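Local coordinates for GRMZM2G135359 pseudokinase (Zea mays, PDB 6CPY), which is a receptor-like pseudokinase whose intracellular kinase-fold domain, the part in this chain, may bind ATP as related kinases do, though its catalytic activity is in doubt, at residues 111-115 with 116-120; 278-281 with 282-286; 298-301 with 302-306. All coordinates share one frame; numbering follows the deposited sequence.

Contact 1 (111-115 with 116-120); sequences EEEHP and FTRVM
The Arg118 guanidinium lies between Phe116 and Glu111: Phe116 CE1 sits 3.3 Å above one face, toward the rim, and Glu111 CB lies over the rim of the opposite face. Glu113 comes in at the edge, where Glu112 O also lies, 3.5 Å from Arg118 NH1. Bent back at chi2 (-53°), Glu113 brings OE2 to 2.7 Å from Arg118 NH2, which donates to the syn lone pair of that oxygen, with a weak second bond from NH1, the carboxylate standing 80° to the guanidinium plane. Glu111 OE1 is 3.1 Å from Arg118 NE, well out of the guanidinium plane, a pairing of charge alone. Arg118 NH1 also gives an in-plane bond of 2.9 Å to Thr117 O. Glu112 N reaches the same oxygen from the other face of its carbonyl, in the antiparallel hairpin of strands 106-112 and 117-123. At the turn, after a cis peptide, Pro115 O accepts from Thr117 OG1 at 2.8 Å, and Arg34 bonds that hydroxyl. Trp80 makes a cation-pi contact with Arg118, and Glu85 forms a salt bridge with its NE. Glu111 OE1 and Glu85 OE2 are like charges close together, and the arginine they share probably offsets their repulsion.

Contact 2 (278-281 with 282-286); sequences VVRS and CIDRD
Arg280 and Asp284 meet across the C-terminal end of helix 269-282, where an Asx turn carries the chain out of what corresponds to helix αH of the kinase C-lobe. Their side chains cross obliquely, guanidinium and carboxylate planes 41° apart. Arg280 points its CB away from the residues that follow, but the bend at chi2 (57°) swings the guanidinium round the helix end, and NH1 gives a straight salt-bridging hydrogen bond of 3.0 Å to Asp284 OD2. That bond lies in the guanidinium plane, yet NH1 stands 39° out of the carboxylate plane of Asp284. With an alanine at Asp284 both carboxylate oxygens go, which is likely to leave Arg280 NH1 without its charged mate and the Asp286 N-H without the acceptor that closes the turn.

The other side chains pack apolarly, with Val278, Val279 and Cys282 buried. Ile283 also crosses Val279 at a slant, its CD1 4.1 Å from Val279 CG1, and its CG1 rests 3.3 Å from Val279 O, the carbonyl that accepts the Ile283 N-H. One position back, Cys282 SG packs 4.1 Å from Val278 CG1, while Cys282 N bonds to Val278 O. Helix 214-230 packs against Val279, Cys282 and Ile283. Past the helix, Asp284 O takes a bond from Arg290 NE, and Asp284 OD1 uses its anti lone pair to accept Asp286 N at 3.0 Å.

Contact 3 (298-301 with 302-306); sequences ARMR and EITAL
Met300 O is gripped twice by Thr304: the backbone N donates in the regular helical way at 2.9 Å, and the side-chain OG1 adds a second bond of 3.0 Å from above the carbonyl plane. A chi1 of 65° tucks OG1 between the backbone N and the carbonyl carbon, facing back along the helix. The same hydroxyl oxygen accepts Leu306 N at 3.2 Å, so Thr304 closes an ST turn while tying it to the preceding turn of helix. Between these, Ala305 N reaches Arg301 O at 2.8 Å, although Ala305 has already left helical geometry with a positive phi.

Farther back, Arg299 folds along the helix surface. Its bend at chi2 (49°) lays the guanidinium across Ile303, the two side chains crossing at about a right angle. Ile303 CG1 lies 3.7 Å above the centre of the Arg299 guanidinium, and Ile303 CD1 is 3.5 Å from Arg299 NE. Glu302 approaches from the edge instead, its OE2 3.3 Å from Arg299 NH1, a salt bridge with the carboxylate turned 71° from the guanidinium. Thus one arginine both covers an aliphatic side chain and pairs with an acid.

Arg301 CG runs past Leu306 O at 3.8 Å, and that carbonyl is bonded by Tyr156 OH. Met300 points into the lobe, touching helices 144-164 and 214-230. The whole is the C-terminal end of helix 293-304, corresponding to αI, the last helix of the protein kinase C-lobe.

Contact 1 stands apart: its centre is about 43 Å from that of contact 2 and about 44 Å from that of contact 3, across the chain's centre, in the N-lobe sheet. Contacts 2 and 3 belong to consecutive helices of the C-lobe and touch, Val278 CG2 packing 3.7 Å from Ile303 CD1 and Val278 CG1 near Met300 SD. Contacts 1 and 2 are partly buried, contact 3 mostly at the surface. The chemistry differs with the element: at the hairpin several acids gather round one arginine, whereas each helix end carries a single arginine–acid pair beside aliphatic packing and finishes in a side-chain-closed turn, made by an aspartate in 282-286 and a threonine in 302-306.

Contact 1 (111-115 with 116-120)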
loop_
_atom_site.group_PDB
_atom_site.type_symbol
_atom_site.label_atom_id
_atom_site.label_comp_id
_atom_site.label_asym_id
_atom_site.label_seq_id
_atom_site.Cartn_x
_atom_site.Cartn_y
_atom_site.Cartn_z
ATOM N N GLU A 111 -17.226 -9.776 10.793
ATOM C CA GLU A 111 -17.715 -9.166 11.998
ATOM C C GLU A 111 -18.401 -10.281 12.764
ATOM O O GLU A 111 -19.274 -10.974 12.221
ATOM C CB GLU A 111 -18.791 -8.128 11.711
ATOM C CG GLU A 111 -18.387 -6.983 10.836
ATOM C CD GLU A 111 -19.350 -5.828 11.011
ATOM O OE1 GLU A 111 -19.022 -4.929 11.793
ATOM O OE2 GLU A 111 -20.447 -5.859 10.419
ATOM N N GLU A 112 -18.017 -10.438 14.013
ATOM C CA GLU A 112 -18.626 -11.432 14.892
ATOM C C GLU A 112 -18.586 -10.828 16.264
ATOM O O GLU A 112 -17.613 -10.154 16.613
ATOM C CB GLU A 112 -17.858 -12.761 14.833
ATOM C CG GLU A 112 -18.239 -13.791 15.892
ATOM C CD GLU A 112 -19.690 -14.197 15.836
ATOM O OE1 GLU A 112 -20.151 -14.601 14.742
ATOM O OE2 GLU A 112 -20.373 -14.117 16.889
ATOM N N GLU A 113 -19.649 -11.038 17.039
ATOM C CA GLU A 113 -19.747 -10.458 18.382
ATOM C C GLU A 113 -19.203 -11.375 19.457
ATOM O O GLU A 113 -18.777 -10.893 20.503
ATOM C CB GLU A 113 -21.199 -10.090 18.714
ATOM C CG GLU A 113 -21.788 -8.985 17.849
ATOM C CD GLU A 113 -20.916 -7.738 17.825
ATOM O OE1 GLU A 113 -20.545 -7.237 18.912
ATOM O OE2 GLU A 113 -20.590 -7.270 16.710
ATOM N N HIS A 114 -19.218 -12.687 19.213
ATOM C CA HIS A 114 -18.815 -13.667 20.222
ATOM C C HIS A 114 -17.793 -14.685 19.706
ATOM O O HIS A 114 -18.175 -15.623 18.997
ATOM C CB HIS A 114 -20.065 -14.405 20.728
ATOM C CG HIS A 114 -21.206 -13.495 21.048
ATOM N ND1 HIS A 114 -22.346 -13.426 20.276
ATOM C CD2 HIS A 114 -21.377 -12.601 22.049
ATOM C CE1 HIS A 114 -23.170 -12.528 20.788
ATOM N NE2 HIS A 114 -22.605 -12.013 21.865
ATOM N N PRO A 115 -16.506 -14.520 20.028
ATOM C CA PRO A 115 -15.964 -13.358 20.733
ATOM C C PRO A 115 -15.813 -12.165 19.797
ATOM O O PRO A 115 -15.993 -12.303 18.583
ATOM C CB PRO A 115 -14.594 -13.841 21.184
ATOM C CG PRO A 115 -14.194 -14.812 20.134
ATOM C CD PRO A 115 -15.450 -15.491 19.700
ATOM N N PHE A 116 -15.466 -11.013 20.356
ATOM C CA PHE A 116 -15.501 -9.779 19.576
ATOM C C PHE A 116 -14.468 -9.831 18.448
ATOM O O PHE A 116 -13.288 -10.075 18.692
ATOM C CB PHE A 116 -15.262 -8.558 20.447
ATOM C CG PHE A 116 -15.406 -7.276 19.694
ATOM C CD1 PHE A 116 -16.662 -6.774 19.417
ATOM C CD2 PHE A 116 -14.295 -6.619 19.206
ATOM C CE1 PHE A 116 -16.813 -5.607 18.687
ATOM C CE2 PHE A 116 -14.435 -5.443 18.478
ATOM C CZ PHE A 116 -15.693 -4.947 18.223
ATOM N N THR A 117 -14.941 -9.620 17.221
ATOM C CA THR A 117 -14.119 -9.763 16.018
ATOM C C THR A 117 -14.438 -8.644 15.034
ATOM O O THR A 117 -15.589 -8.450 14.660
ATOM C CB THR A 117 -14.428 -11.097 15.309
ATOM O OG1 THR A 117 -14.375 -12.174 16.255
ATOM C CG2 THR A 117 -13.454 -11.361 14.160
ATOM N N ARG A 118 -13.414 -7.916 14.606
ATOM C CA ARG A 118 -13.574 -6.978 13.509
ATOM C C ARG A 118 -12.348 -7.128 12.635
ATOM O O ARG A 118 -11.276 -6.628 12.977
ATOM C CB ARG A 118 -13.703 -5.544 14.030
ATOM C CG ARG A 118 -15.013 -5.234 14.742
ATOM C CD ARG A 118 -16.186 -5.260 13.779
ATOM N NE ARG A 118 -17.437 -4.855 14.400
ATOM C CZ ARG A 118 -18.155 -5.602 15.243
ATOM N NH1 ARG A 118 -17.741 -6.808 15.618
ATOM N NH2 ARG A 118 -19.290 -5.120 15.740
ATOM N N VAL A 119 -12.485 -7.886 11.553
ATOM C CA VAL A 119 -11.347 -8.130 10.658
ATOM C C VAL A 119 -11.664 -7.856 9.202
ATOM O O VAL A 119 -12.829 -7.856 8.761
ATOM C CB VAL A 119 -10.727 -9.558 10.781
ATOM C CG1 VAL A 119 -10.583 -10.022 12.226
ATOM C CG2 VAL A 119 -11.447 -10.567 9.923
ATOM N N MET A 120 -10.588 -7.654 8.447
ATOM C CA MET A 120 -10.626 -7.491 7.013
ATOM C C MET A 120 -9.616 -8.463 6.448
ATOM O O MET A 120 -8.524 -8.623 7.001
ATOM C CB MET A 120 -10.279 -6.044 6.623
ATOM C CG MET A 120 -11.377 -5.077 7.041
ATOM S SD MET A 120 -11.062 -3.367 6.581
ATOM C CE MET A 120 -12.200 -2.526 7.691
#

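Contact 2 (278-281 with 282-286)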
loop_
_atom_site.group_PDB
_atom_site.type_symbol
_atom_site.label_atom_id
_atom_site.label_comp_id
_atom_site.label_asym_id
_atom_site.label_seq_id
_atom_site.Cartn_x
_atom_site.Cartn_y
_atom_site.Cartn_z
ATOM N N VAL A 278 11.683 12.743 -12.772
ATOM C CA VAL A 278 10.345 12.448 -12.232
ATOM C C VAL A 278 10.312 12.725 -10.742
ATOM O O VAL A 278 9.406 13.406 -10.270
ATOM C CB VAL A 278 9.898 10.990 -12.493
ATOM C CG1 VAL A 278 8.575 10.688 -11.784
ATOM C CG2 VAL A 278 9.788 10.734 -13.981
ATOM N N VAL A 279 11.297 12.210 -10.000
ATOM C CA VAL A 279 11.388 12.484 -8.568
ATOM C C VAL A 279 11.329 13.990 -8.325
ATOM O O VAL A 279 10.524 14.459 -7.518
ATOM C CB VAL A 279 12.677 11.920 -7.932
ATOM C CG1 VAL A 279 12.846 12.428 -6.511
ATOM C CG2 VAL A 279 12.675 10.391 -7.952
ATOM N N ARG A 280 12.182 14.745 -9.020
ATOM C CA ARG A 280 12.278 16.188 -8.757
ATOM C C ARG A 280 10.935 16.899 -8.948
ATOM O O ARG A 280 10.579 17.767 -8.144
ATOM C CB ARG A 280 13.354 16.835 -9.635
ATOM C CG ARG A 280 13.554 18.328 -9.410
ATOM C CD ARG A 280 13.893 18.696 -7.976
ATOM N NE ARG A 280 13.952 20.154 -7.829
ATOM C CZ ARG A 280 12.892 20.951 -7.682
ATOM N NH1 ARG A 280 11.661 20.452 -7.635
ATOM N NH2 ARG A 280 13.062 22.264 -7.565
ATOM N N SER A 281 10.202 16.535 -9.996
ATOM C CA SER A 281 8.890 17.138 -10.268
ATOM C C SER A 281 7.906 16.837 -9.142
ATOM O O SER A 281 7.209 17.736 -8.651
ATOM C CB SER A 281 8.314 16.618 -11.584
ATOM O OG SER A 281 9.175 16.922 -12.660
ATOM N N CYS A 282 7.866 15.571 -8.727
ATOM C CA CYS A 282 6.948 15.125 -7.677
ATOM C C CYS A 282 7.215 15.760 -6.314
ATOM O O CYS A 282 6.267 16.017 -5.572
ATOM C CB CYS A 282 7.005 13.596 -7.522
ATOM S SG CYS A 282 6.407 12.669 -8.943
ATOM N N ILE A 283 8.478 15.994 -5.957
ATOM C CA ILE A 283 8.781 16.418 -4.590
ATOM C C ILE A 283 8.933 17.939 -4.438
ATOM O O ILE A 283 9.376 18.407 -3.393
ATOM C CB ILE A 283 10.004 15.692 -3.986
ATOM C CG1 ILE A 283 11.308 16.066 -4.702
ATOM C CG2 ILE A 283 9.780 14.183 -3.992
ATOM C CD1 ILE A 283 12.527 15.577 -3.957
ATOM N N ASP A 284 8.558 18.687 -5.472
ATOM C CA ASP A 284 8.614 20.156 -5.423
ATOM C C ASP A 284 7.832 20.663 -4.219
ATOM O O ASP A 284 6.717 20.211 -3.965
ATOM C CB ASP A 284 8.061 20.777 -6.706
ATOM C CG ASP A 284 8.499 22.232 -6.883
ATOM O OD1 ASP A 284 7.964 23.117 -6.175
ATOM O OD2 ASP A 284 9.384 22.476 -7.728
ATOM N N ARG A 285 8.431 21.594 -3.475
ATOM C CA ARG A 285 7.831 22.102 -2.245
ATOM C C ARG A 285 6.512 22.841 -2.463
ATOM O O ARG A 285 5.706 22.956 -1.538
ATOM C CB ARG A 285 8.822 22.999 -1.509
ATOM C CG ARG A 285 9.953 22.221 -0.866
ATOM C CD ARG A 285 10.973 23.164 -0.263
ATOM N NE ARG A 285 12.103 22.447 0.326
ATOM C CZ ARG A 285 12.157 21.990 1.578
ATOM N NH1 ARG A 285 11.141 22.162 2.420
ATOM N NH2 ARG A 285 13.244 21.355 1.994
ATOM N N ASP A 286 6.304 23.338 -3.678
ATOM C CA ASP A 286 5.060 24.001 -4.054
ATOM C C ASP A 286 4.120 22.973 -4.684
ATOM O O ASP A 286 4.351 22.550 -5.812
ATOM C CB ASP A 286 5.360 25.132 -5.046
ATOM C CG ASP A 286 4.107 25.841 -5.541
ATOM O OD1 ASP A 286 2.998 25.523 -5.061
ATOM O OD2 ASP A 286 4.246 26.724 -6.422
#

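Contact 3 (298-301 with 302-306)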
loop_
_atom_site.group_PDB
_atom_site.type_symbol
_atom_site.label_atom_id
_atom_site.label_comp_id
_atom_site.label_asym_id
_atom_site.label_seq_id
_atom_site.Cartn_x
_atom_site.Cartn_y
_atom_site.Cartn_z
ATOM N N ALA A 298 2.152 8.056 -16.923
ATOM C CA ALA A 298 2.428 8.127 -18.358
ATOM C C ALA A 298 3.924 8.316 -18.613
ATOM O O ALA A 298 4.511 7.636 -19.458
ATOM C CB ALA A 298 1.625 9.256 -18.996
ATOM N N ARG A 299 4.530 9.234 -17.866
ATOM C CA ARG A 299 5.962 9.505 -17.978
ATOM C C ARG A 299 6.769 8.272 -17.564
ATOM O O ARG A 299 7.698 7.873 -18.270
ATOM C CB ARG A 299 6.352 10.732 -17.144
ATOM C CG ARG A 299 7.839 11.106 -17.180
ATOM C CD ARG A 299 8.383 11.165 -18.600
ATOM N NE ARG A 299 9.797 11.538 -18.649
ATOM C CZ ARG A 299 10.594 11.332 -19.698
ATOM N NH1 ARG A 299 10.131 10.757 -20.805
ATOM N NH2 ARG A 299 11.868 11.695 -19.639
ATOM N N MET A 300 6.382 7.653 -16.446
ATOM C CA MET A 300 7.030 6.433 -15.983
ATOM C C MET A 300 6.970 5.304 -17.013
ATOM O O MET A 300 7.954 4.606 -17.201
ATOM C CB MET A 300 6.426 5.955 -14.652
ATOM C CG MET A 300 6.790 6.792 -13.438
ATOM S SD MET A 300 8.550 6.818 -13.061
ATOM C CE MET A 300 8.821 5.143 -12.492
ATOM N N ARG A 301 5.827 5.120 -17.676
ATOM C CA ARG A 301 5.714 4.098 -18.727
ATOM C C ARG A 301 6.611 4.408 -19.923
ATOM O O ARG A 301 7.210 3.501 -20.510
ATOM C CB ARG A 301 4.270 3.941 -19.209
ATOM C CG ARG A 301 4.126 2.795 -20.195
ATOM C CD ARG A 301 2.715 2.629 -20.703
ATOM N NE ARG A 301 2.604 1.382 -21.454
ATOM C CZ ARG A 301 1.473 0.715 -21.661
ATOM N NH1 ARG A 301 0.321 1.160 -21.164
ATOM N NH2 ARG A 301 1.503 -0.415 -22.351
ATOM N N GLU A 302 6.683 5.685 -20.288
ATOM C CA GLU A 302 7.572 6.151 -21.352
ATOM C C GLU A 302 9.016 5.757 -21.021
ATOM O O GLU A 302 9.723 5.194 -21.858
ATOM C CB GLU A 302 7.438 7.670 -21.521
ATOM C CG GLU A 302 7.945 8.238 -22.844
ATOM C CD GLU A 302 7.771 9.748 -22.937
ATOM O OE1 GLU A 302 6.842 10.292 -22.303
ATOM O OE2 GLU A 302 8.573 10.404 -23.636
ATOM N N ILE A 303 9.428 6.000 -19.775
ATOM C CA ILE A 303 10.807 5.719 -19.344
ATOM C C ILE A 303 11.138 4.227 -19.216
ATOM O O ILE A 303 12.172 3.767 -19.716
ATOM C CB ILE A 303 11.110 6.423 -18.006
ATOM C CG1 ILE A 303 11.075 7.944 -18.200
ATOM C CG2 ILE A 303 12.456 5.978 -17.449
ATOM C CD1 ILE A 303 10.946 8.733 -16.910
ATOM N N THR A 304 10.278 3.478 -18.540
ATOM C CA THR A 304 10.543 2.069 -18.245
ATOM C C THR A 304 10.155 1.130 -19.386
ATOM O O THR A 304 10.668 0.011 -19.465
ATOM C CB THR A 304 9.801 1.604 -16.981
ATOM O OG1 THR A 304 8.385 1.649 -17.201
ATOM C CG2 THR A 304 10.163 2.479 -15.794
ATOM N N ALA A 305 9.236 1.583 -20.241
ATOM C CA ALA A 305 8.612 0.746 -21.267
ATOM C C ALA A 305 7.919 -0.497 -20.684
ATOM O O ALA A 305 7.845 -1.534 -21.336
ATOM C CB ALA A 305 9.626 0.352 -22.334
ATOM N N LEU A 306 7.390 -0.378 -19.468
ATOM C CA LEU A 306 6.746 -1.497 -18.796
ATOM C C LEU A 306 5.260 -1.236 -18.749
ATOM O O LEU A 306 4.812 -0.277 -18.127
ATOM C CB LEU A 306 7.272 -1.669 -17.365
ATOM C CG LEU A 306 8.694 -2.196 -17.193
ATOM C CD1 LEU A 306 9.084 -2.128 -15.722
ATOM C CD2 LEU A 306 8.828 -3.620 -17.709
#